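Arylalkylamine N-Acetyltransferase like 5b (Aedes aegypti, PDB 4FD4) probably transfers acyl groups from coenzyme A thioesters to the amine of arylalkylamines such as serotonin and dopamine. Local coordinates at residues G33-G41 with G197-D205. Sequence-based numbering, arbitrary orientation.
Sequences GITISYVHG and GEKLFEPLD
Ser37 O accepts a hydrogen bond from Glu202 N at 2.7 Å, nearly straight, and Phe201 CA adds a C-H...O contact to the same oxygen. Next to it, Val39 N donates to Leu200 O at 2.9 Å, so the backbones of Tyr38 and Phe201 are paired in a single beta bridge. Ser37 suits the close approach: its short side chain lets CB come within 3.6 Å of Pro203 CA, while OG, held between backbone N and carbonyl carbon (chi1 78°), stays near the carbonyls of Gly33 and Ile34 and meets the edge of the Phe201 ring, 3.3 Å from Phe201 CD1. In this GNAT fold the bridge joins the turn from Tyr38 to Gly41, which follows helix 33-37, to the long loop between the last two strands, 182-188 and 209-216. Phe201, broad and apolar, lays its CE1 3.8 Å from Ile34 CG2; Leu107 of helix 99-115 touches both residues. The Tyr38 ring is inclined at 56° to that of Phe201, with Tyr38 CD1 3.7 Å from Phe201 CE1, and its hydroxyl reaches Asp103 for a hydrogen bond. Branched Val39 lays CG2 3.4 Å from Leu200 O, flanking the backbone bond.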
ATOM      1  N   GLY A  33       1.079   5.906   8.230  1.00 34.57           N
ATOM      2  CA  GLY A  33       0.583   5.655   9.573  1.00 39.31           C
ATOM      3  C   GLY A  33       1.139   4.394  10.219  1.00 35.35           C
ATOM      4  O   GLY A  33       1.578   4.416  11.367  1.00 36.13           O
ATOM      5  N   ILE A  34       1.129   3.287   9.488  1.00 31.14           N
ATOM      6  CA  ILE A  34       1.641   2.041  10.049  1.00 30.91           C
ATOM      7  C   ILE A  34       3.104   2.166  10.496  1.00 32.63           C
ATOM      8  O   ILE A  34       3.416   1.928  11.661  1.00 33.97           O
ATOM      9  CB  ILE A  34       1.422   0.846   9.095  1.00 34.18           C
ATOM     10  CG1 ILE A  34      -0.084   0.573   8.957  1.00 30.75           C
ATOM     11  CG2 ILE A  34       2.137  -0.399   9.608  1.00 32.97           C
ATOM     12  CD1 ILE A  34      -0.442  -0.475   7.912  1.00 30.65           C
ATOM     13  N   THR A  35       3.993   2.570   9.593  1.00 29.21           N
ATOM     14  CA  THR A  35       5.423   2.646   9.914  1.00 27.94           C
ATOM     15  C   THR A  35       5.785   3.644  11.038  1.00 30.72           C
ATOM     16  O   THR A  35       6.590   3.314  11.907  1.00 32.12           O
ATOM     17  CB  THR A  35       6.296   2.810   8.624  1.00 36.63           C
ATOM     18  OG1 THR A  35       7.522   3.494   8.910  1.00 39.06           O
ATOM     19  CG2 THR A  35       5.542   3.558   7.566  1.00 36.92           C
ATOM     20  N   ILE A  36       5.174   4.833  11.056  1.00 33.68           N
ATOM     21  CA  ILE A  36       5.536   5.832  12.084  1.00 39.15           C
ATOM     22  C   ILE A  36       4.810   5.678  13.427  1.00 39.88           C
ATOM     23  O   ILE A  36       5.198   6.296  14.418  1.00 39.45           O
ATOM     24  CB  ILE A  36       5.397   7.302  11.591  1.00 34.77           C
ATOM     25  CG1 ILE A  36       3.930   7.662  11.366  1.00 32.10           C
ATOM     26  CG2 ILE A  36       6.234   7.532  10.334  1.00 33.95           C
ATOM     27  CD1 ILE A  36       3.682   9.161  11.287  1.00 42.33           C
ATOM     28  N   SER A  37       3.761   4.864  13.473  1.00 37.34           N
ATOM     29  CA  SER A  37       3.069   4.637  14.742  1.00 35.06           C
ATOM     30  C   SER A  37       3.719   3.511  15.549  1.00 42.80           C
ATOM     31  O   SER A  37       3.342   3.256  16.700  1.00 37.44           O
ATOM     32  CB  SER A  37       1.600   4.322  14.502  1.00 36.00           C
ATOM     33  OG  SER A  37       1.434   2.979  14.083  1.00 44.67           O
ATOM     34  N   TYR A  38       4.702   2.850  14.943  1.00 35.02           N
ATOM     35  CA  TYR A  38       5.336   1.682  15.542  1.00 36.40           C
ATOM     36  C   TYR A  38       6.004   2.022  16.867  1.00 41.98           C
ATOM     37  O   TYR A  38       6.727   3.017  16.986  1.00 37.87           O
ATOM     38  CB  TYR A  38       6.364   1.073  14.591  1.00 34.23           C
ATOM     39  CG  TYR A  38       6.911  -0.280  15.023  1.00 32.49           C
ATOM     40  CD1 TYR A  38       6.078  -1.377  15.180  1.00 32.75           C
ATOM     41  CD2 TYR A  38       8.263  -0.463  15.231  1.00 35.62           C
ATOM     42  CE1 TYR A  38       6.585  -2.623  15.553  1.00 33.92           C
ATOM     43  CE2 TYR A  38       8.780  -1.695  15.607  1.00 35.25           C
ATOM     44  CZ  TYR A  38       7.937  -2.766  15.765  1.00 35.37           C
ATOM     45  OH  TYR A  38       8.460  -3.985  16.127  1.00 33.31           O
ATOM     46  N   VAL A  39       5.752   1.156  17.843  1.00 42.33           N
ATOM     47  CA  VAL A  39       6.189   1.303  19.226  1.00 42.41           C
ATOM     48  C   VAL A  39       7.702   1.413  19.448  1.00 43.58           C
ATOM     49  O   VAL A  39       8.142   2.141  20.345  1.00 47.84           O
ATOM     50  CB  VAL A  39       5.601   0.145  20.060  1.00 44.52           C
ATOM     51  CG1 VAL A  39       6.541  -0.262  21.185  1.00 47.27           C
ATOM     52  CG2 VAL A  39       4.219   0.521  20.575  1.00 44.38           C
ATOM     53  N   HIS A  40       8.500   0.706  18.651  1.00 43.06           N
ATOM     54  CA  HIS A  40       9.945   0.679  18.890  1.00 38.87           C
ATOM     55  C   HIS A  40      10.780   1.526  17.924  1.00 45.45           C
ATOM     56  O   HIS A  40      11.989   1.311  17.792  1.00 49.69           O
ATOM     57  CB  HIS A  40      10.472  -0.761  18.912  1.00 44.35           C
ATOM     58  CG  HIS A  40       9.734  -1.660  19.853  1.00 49.72           C
ATOM     59  ND1 HIS A  40       9.756  -1.488  21.221  1.00 47.42           N
ATOM     60  CD2 HIS A  40       8.953  -2.743  19.622  1.00 50.06           C
ATOM     61  CE1 HIS A  40       9.020  -2.425  21.792  1.00 54.89           C
ATOM     62  NE2 HIS A  40       8.519  -3.199  20.842  1.00 54.31           N
ATOM     63  N   GLY A  41      10.149   2.489  17.258  1.00 42.78           N
ATOM     64  CA  GLY A  41      10.857   3.333  16.308  1.00 44.44           C
ATOM     65  C   GLY A  41      10.066   3.586  15.036  1.00 44.86           C
ATOM     66  O   GLY A  41       9.477   2.662  14.457  1.00 34.86           O
ATOM     67  N   GLY A 197      -0.207 -10.948  22.392  1.00 41.70           N
ATOM     68  CA  GLY A 197      -1.049 -10.016  23.121  1.00 36.65           C
ATOM     69  C   GLY A 197      -0.446  -8.623  23.198  1.00 38.36           C
ATOM     70  O   GLY A 197      -0.939  -7.767  23.928  1.00 39.32           O
ATOM     71  N   GLU A 198       0.613  -8.389  22.430  1.00 41.50           N
ATOM     72  CA  GLU A 198       1.355  -7.131  22.506  1.00 38.46           C
ATOM     73  C   GLU A 198       0.775  -6.024  21.624  1.00 39.84           C
ATOM     74  O   GLU A 198       0.477  -6.248  20.440  1.00 38.61           O
ATOM     75  CB  GLU A 198       2.815  -7.377  22.131  1.00 43.21           C
ATOM     76  CG  GLU A 198       3.754  -6.231  22.471  1.00 47.37           C
ATOM     77  CD  GLU A 198       5.218  -6.601  22.277  1.00 55.25           C
ATOM     78  OE1 GLU A 198       6.060  -5.673  22.257  1.00 55.61           O
ATOM     79  OE2 GLU A 198       5.527  -7.813  22.154  1.00 54.72           O
ATOM     80  N   LYS A 199       0.643  -4.846  22.184  1.00 38.84           N
ATOM     81  CA  LYS A 199       0.280  -3.647  21.487  1.00 38.72           C
ATOM     82  C   LYS A 199       1.480  -3.067  20.785  1.00 44.89           C
ATOM     83  O   LYS A 199       2.407  -2.676  21.435  1.00 47.03           O
ATOM     84  CB  LYS A 199      -0.190  -2.637  22.500  1.00 43.12           C
ATOM     85  CG  LYS A 199      -0.874  -1.460  21.918  1.00 44.34           C
ATOM     86  CD  LYS A 199      -0.823  -0.326  22.862  1.00 49.15           C
ATOM     87  CE  LYS A 199      -1.147   0.915  22.165  1.00 57.48           C
ATOM     88  NZ  LYS A 199      -2.525   0.922  21.738  1.00 54.49           N
ATOM     89  N   LEU A 200       1.460  -2.989  19.458  1.00 41.55           N
ATOM     90  CA  LEU A 200       2.680  -2.658  18.723  1.00 39.02           C
ATOM     91  C   LEU A 200       2.619  -1.322  17.992  1.00 38.63           C
ATOM     92  O   LEU A 200       3.629  -0.835  17.498  1.00 38.74           O
ATOM     93  CB  LEU A 200       3.014  -3.775  17.737  1.00 38.94           C
ATOM     94  CG  LEU A 200       3.632  -5.024  18.353  1.00 38.17           C
ATOM     95  CD1 LEU A 200       3.609  -6.178  17.365  1.00 34.68           C
ATOM     96  CD2 LEU A 200       5.047  -4.733  18.828  1.00 43.07           C
ATOM     97  N   PHE A 201       1.432  -0.738  17.923  1.00 40.07           N
ATOM     98  CA  PHE A 201       1.261   0.507  17.200  1.00 40.86           C
ATOM     99  C   PHE A 201       0.532   1.529  18.044  1.00 40.42           C
ATOM    100  O   PHE A 201      -0.479   1.223  18.670  1.00 42.04           O
ATOM    101  CB  PHE A 201       0.524   0.256  15.884  1.00 39.60           C
ATOM    102  CG  PHE A 201       1.252  -0.687  14.966  1.00 41.60           C
ATOM    103  CD1 PHE A 201       2.230  -0.216  14.102  1.00 37.19           C
ATOM    104  CD2 PHE A 201       0.974  -2.044  14.981  1.00 33.11           C
ATOM    105  CE1 PHE A 201       2.905  -1.078  13.257  1.00 33.77           C
ATOM    106  CE2 PHE A 201       1.650  -2.919  14.142  1.00 35.63           C
ATOM    107  CZ  PHE A 201       2.614  -2.436  13.277  1.00 34.92           C
ATOM    108  N   GLU A 202       1.058   2.747  18.046  1.00 45.31           N
ATOM    109  CA  GLU A 202       0.530   3.827  18.862  1.00 47.14           C
ATOM    110  C   GLU A 202       0.428   5.091  18.026  1.00 46.65           C
ATOM    111  O   GLU A 202       1.281   5.972  18.119  1.00 50.14           O
ATOM    112  CB  GLU A 202       1.458   4.076  20.051  1.00 53.42           C
ATOM    113  CG  GLU A 202       0.748   4.354  21.369  1.00 60.12           C
ATOM    114  CD  GLU A 202       1.482   3.750  22.557  1.00 59.88           C
ATOM    115  OE1 GLU A 202       0.847   2.994  23.323  1.00 62.01           O
ATOM    116  OE2 GLU A 202       2.689   4.027  22.726  1.00 60.42           O
ATOM    117  N   PRO A 203      -0.621   5.189  17.197  1.00 48.52           N
ATOM    118  CA  PRO A 203      -0.723   6.358  16.318  1.00 50.60           C
ATOM    119  C   PRO A 203      -0.944   7.641  17.120  1.00 59.99           C
ATOM    120  O   PRO A 203      -1.944   7.755  17.847  1.00 57.89           O
ATOM    121  CB  PRO A 203      -1.951   6.041  15.447  1.00 47.87           C
ATOM    122  CG  PRO A 203      -2.755   5.066  16.254  1.00 48.37           C
ATOM    123  CD  PRO A 203      -1.774   4.279  17.065  1.00 45.35           C
ATOM    124  N   LEU A 204      -0.010   8.585  16.999  1.00 59.95           N
ATOM    125  CA  LEU A 204      -0.135   9.877  17.664  1.00 62.03           C
ATOM    126  C   LEU A 204      -1.559  10.407  17.520  1.00 60.99           C
ATOM    127  O   LEU A 204      -2.095  11.037  18.435  1.00 63.53           O
ATOM    128  CB  LEU A 204       0.866  10.874  17.084  1.00 62.66           C
ATOM    129  CG  LEU A 204       1.676  11.681  18.104  1.00 59.73           C
ATOM    130  CD1 LEU A 204       0.823  12.763  18.768  1.00 61.04           C
ATOM    131  CD2 LEU A 204       2.291  10.753  19.144  1.00 58.10           C
ATOM    132  N   ASP A 205      -2.161  10.148  16.365  1.00 61.11           N
ATOM    133  CA  ASP A 205      -3.581  10.390  16.175  1.00 61.03           C
ATOM    134  C   ASP A 205      -4.361   9.164  16.630  1.00 62.94           C
ATOM    135  O   ASP A 205      -4.541   8.211  15.863  1.00 62.03           O
ATOM    136  CB  ASP A 205      -3.887  10.687  14.708  1.00 63.75           C
ATOM    137  CG  ASP A 205      -5.375  10.754  14.431  1.00 72.16           C
ATOM    138  OD1 ASP A 205      -6.144  10.984  15.392  1.00 69.86           O
ATOM    139  OD2 ASP A 205      -5.777  10.577  13.257  1.00 73.79           O
TER